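Local coordinates for protein endostatin (Mus musculus, PDB 1KOE) that inhibits angiogenesis and binds heparin, as the C-terminal fragment of the collagen XVIII alpha1 chain, at residues V3-L9 and I164-E169. Numbering follows the deposited sequence.
Sequences VLHLVAL and IVLCIE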
loop_
_atom_site.group_PDB
_atom_site.type_symbol
_atom_site.label_atom_id
_atom_site.label_comp_id
_atom_site.label_asym_id
_atom_site.label_seq_id
_atom_site.Cartn_x
_atom_site.Cartn_y
_atom_site.Cartn_z
ATOM N N VAL A 3 12.570 -11.862 -3.604
ATOM C CA VAL A 3 11.171 -11.559 -3.322
ATOM C C VAL A 3 11.126 -10.143 -2.756
ATOM O O VAL A 3 12.130 -9.648 -2.254
ATOM C CB VAL A 3 10.577 -12.498 -2.240
ATOM C CG1 VAL A 3 10.516 -13.942 -2.727
ATOM C CG2 VAL A 3 11.353 -12.378 -0.965
ATOM N N LEU A 4 9.958 -9.510 -2.830
ATOM C CA LEU A 4 9.728 -8.183 -2.264
ATOM C C LEU A 4 8.539 -8.331 -1.327
ATOM O O LEU A 4 7.477 -8.833 -1.730
ATOM C CB LEU A 4 9.375 -7.161 -3.350
ATOM C CG LEU A 4 10.443 -6.848 -4.395
ATOM C CD1 LEU A 4 9.879 -5.829 -5.386
ATOM C CD2 LEU A 4 11.703 -6.318 -3.721
ATOM N N HIS A 5 8.699 -7.896 -0.083
ATOM C CA HIS A 5 7.618 -7.992 0.894
ATOM C C HIS A 5 6.631 -6.798 0.865
ATOM O O HIS A 5 7.050 -5.629 0.774
ATOM C CB HIS A 5 8.177 -8.148 2.308
ATOM C CG HIS A 5 8.960 -9.412 2.513
ATOM N ND1 HIS A 5 10.292 -9.523 2.192
ATOM C CD2 HIS A 5 8.579 -10.629 2.979
ATOM C CE1 HIS A 5 10.705 -10.755 2.447
ATOM N NE2 HIS A 5 9.690 -11.441 2.926
ATOM N N LEU A 6 5.338 -7.103 0.938
ATOM C CA LEU A 6 4.277 -6.091 0.985
ATOM C C LEU A 6 3.662 -6.305 2.375
ATOM O O LEU A 6 3.117 -7.369 2.662
ATOM C CB LEU A 6 3.248 -6.328 -0.121
ATOM C CG LEU A 6 2.124 -5.298 -0.267
ATOM C CD1 LEU A 6 2.661 -3.960 -0.702
ATOM C CD2 LEU A 6 1.115 -5.809 -1.309
ATOM N N VAL A 7 3.758 -5.299 3.241
ATOM C CA VAL A 7 3.344 -5.413 4.631
ATOM C C VAL A 7 2.549 -4.195 5.076
ATOM O O VAL A 7 2.874 -3.066 4.719
ATOM C CB VAL A 7 4.615 -5.534 5.536
ATOM C CG1 VAL A 7 4.230 -5.833 6.975
ATOM C CG2 VAL A 7 5.548 -6.632 5.012
ATOM N N ALA A 8 1.502 -4.417 5.856
ATOM C CA ALA A 8 0.680 -3.308 6.324
ATOM C C ALA A 8 1.188 -2.647 7.620
ATOM O O ALA A 8 1.783 -3.314 8.496
ATOM C CB ALA A 8 -0.758 -3.796 6.532
ATOM N N LEU A 9 0.943 -1.342 7.740
ATOM C CA LEU A 9 1.265 -0.634 8.974
ATOM C C LEU A 9 0.384 -1.229 10.092
ATOM O O LEU A 9 -0.726 -1.716 9.837
ATOM C CB LEU A 9 1.024 0.871 8.842
ATOM C CG LEU A 9 2.041 1.630 7.976
ATOM C CD1 LEU A 9 1.672 3.098 7.979
ATOM C CD2 LEU A 9 3.466 1.481 8.551
ATOM N N ILE A 164 -6.342 1.028 5.779
ATOM C CA ILE A 164 -5.102 0.286 5.806
ATOM C C ILE A 164 -4.080 1.015 4.927
ATOM O O ILE A 164 -4.421 1.568 3.876
ATOM C CB ILE A 164 -5.311 -1.122 5.188
ATOM C CG1 ILE A 164 -6.354 -1.897 6.001
ATOM C CG2 ILE A 164 -3.976 -1.892 5.102
ATOM C CD1 ILE A 164 -6.949 -3.077 5.255
ATOM N N VAL A 165 -2.836 1.040 5.384
ATOM C CA VAL A 165 -1.760 1.622 4.608
ATOM C C VAL A 165 -0.708 0.530 4.495
ATOM O O VAL A 165 -0.346 -0.099 5.514
ATOM C CB VAL A 165 -1.160 2.870 5.289
ATOM C CG1 VAL A 165 0.044 3.358 4.490
ATOM C CG2 VAL A 165 -2.233 3.980 5.382
ATOM N N LEU A 166 -0.247 0.288 3.267
ATOM C CA LEU A 166 0.776 -0.726 3.010
ATOM C C LEU A 166 2.172 -0.120 2.793
ATOM O O LEU A 166 2.314 1.056 2.414
ATOM C CB LEU A 166 0.399 -1.551 1.769
ATOM C CG LEU A 166 -0.983 -2.218 1.801
ATOM C CD1 LEU A 166 -1.224 -2.941 0.481
ATOM C CD2 LEU A 166 -1.082 -3.171 2.979
ATOM N N CYS A 167 3.191 -0.948 3.023
ATOM C CA CYS A 167 4.592 -0.581 2.828
ATOM C C CYS A 167 5.170 -1.655 1.917
ATOM O O CYS A 167 4.897 -2.852 2.101
ATOM C CB CYS A 167 5.374 -0.609 4.145
ATOM S SG CYS A 167 4.704 0.434 5.463
ATOM N N ILE A 168 5.932 -1.221 0.927
ATOM C CA ILE A 168 6.550 -2.129 -0.023
ATOM C C ILE A 168 8.077 -2.045 0.056
ATOM O O ILE A 168 8.650 -0.955 0.173
ATOM C CB ILE A 168 6.055 -1.836 -1.501
ATOM C CG1 ILE A 168 6.773 -2.736 -2.526
ATOM C CG2 ILE A 168 6.214 -0.336 -1.858
ATOM C CD1 ILE A 168 6.345 -4.192 -2.511
ATOM N N GLU A 169 8.718 -3.212 0.060
ATOM C CA GLU A 169 10.182 -3.328 0.062
ATOM C C GLU A 169 10.585 -2.852 -1.334
ATOM O O GLU A 169 10.143 -3.419 -2.334
ATOM C CB GLU A 169 10.543 -4.787 0.270
ATOM C CG GLU A 169 11.949 -5.021 0.712
ATOM C CD GLU A 169 12.173 -6.460 1.152
ATOM O OE1 GLU A 169 11.254 -7.294 0.998
ATOM O OE2 GLU A 169 13.270 -6.769 1.660
HETATM O O HOH W 1 13.282 -9.397 0.420
HETATM O O HOH W 2 -2.583 -0.112 8.300
#
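Glu169 reaches across to His5 and grips it twice through a single oxygen. Its chi1 of -162° sets CG opposite the backbone N, the extended chain beyond runs alongside the histidine, and OE1 accepts a hydrogen bond from the backbone N of His5 at 2.8 Å on its anti lone pair. The same OE1 accepts a hydrogen bond from ND1 of His5 at 2.7 Å from the syn side, close to the ring plane but 20° out of the carboxylate plane. Asp70 holds NE2 at the far end of the imidazole, so the ring is pinned at both nitrogens; two flanking carboxylates would probably favour its protonated form. Glu169 N returns a bond to His5 O, and from there strands 4-8 and 166-169 run antiparallel, neighbours inside the mixed sheet of a fold related to that of the C-type lectins, 4-8 being its middle strand, joining the two ends of the chain. Val7 and Cys167 form a hydrogen-bonded pair, with Val7 N on Cys167 O at 2.9 Å and Cys167 N on Val7 O. At the other end Leu9 N meets Val165 O at 2.9 Å, nearly head-on to the carbonyl. Leu9 spreads its two methyls: CD1 lies beside Val165 CG1, and CD2 packs against Cys167 SG at 3.5 Å, the sulfur bonded to Cys27 of helix 19-33. On the sheet face bearing Leu6, Ala8, Leu166 and Ile168, Leu166 CD2 presses on Ala8 CB at 3.6 Å while its CD1 meets CD2 of Leu6.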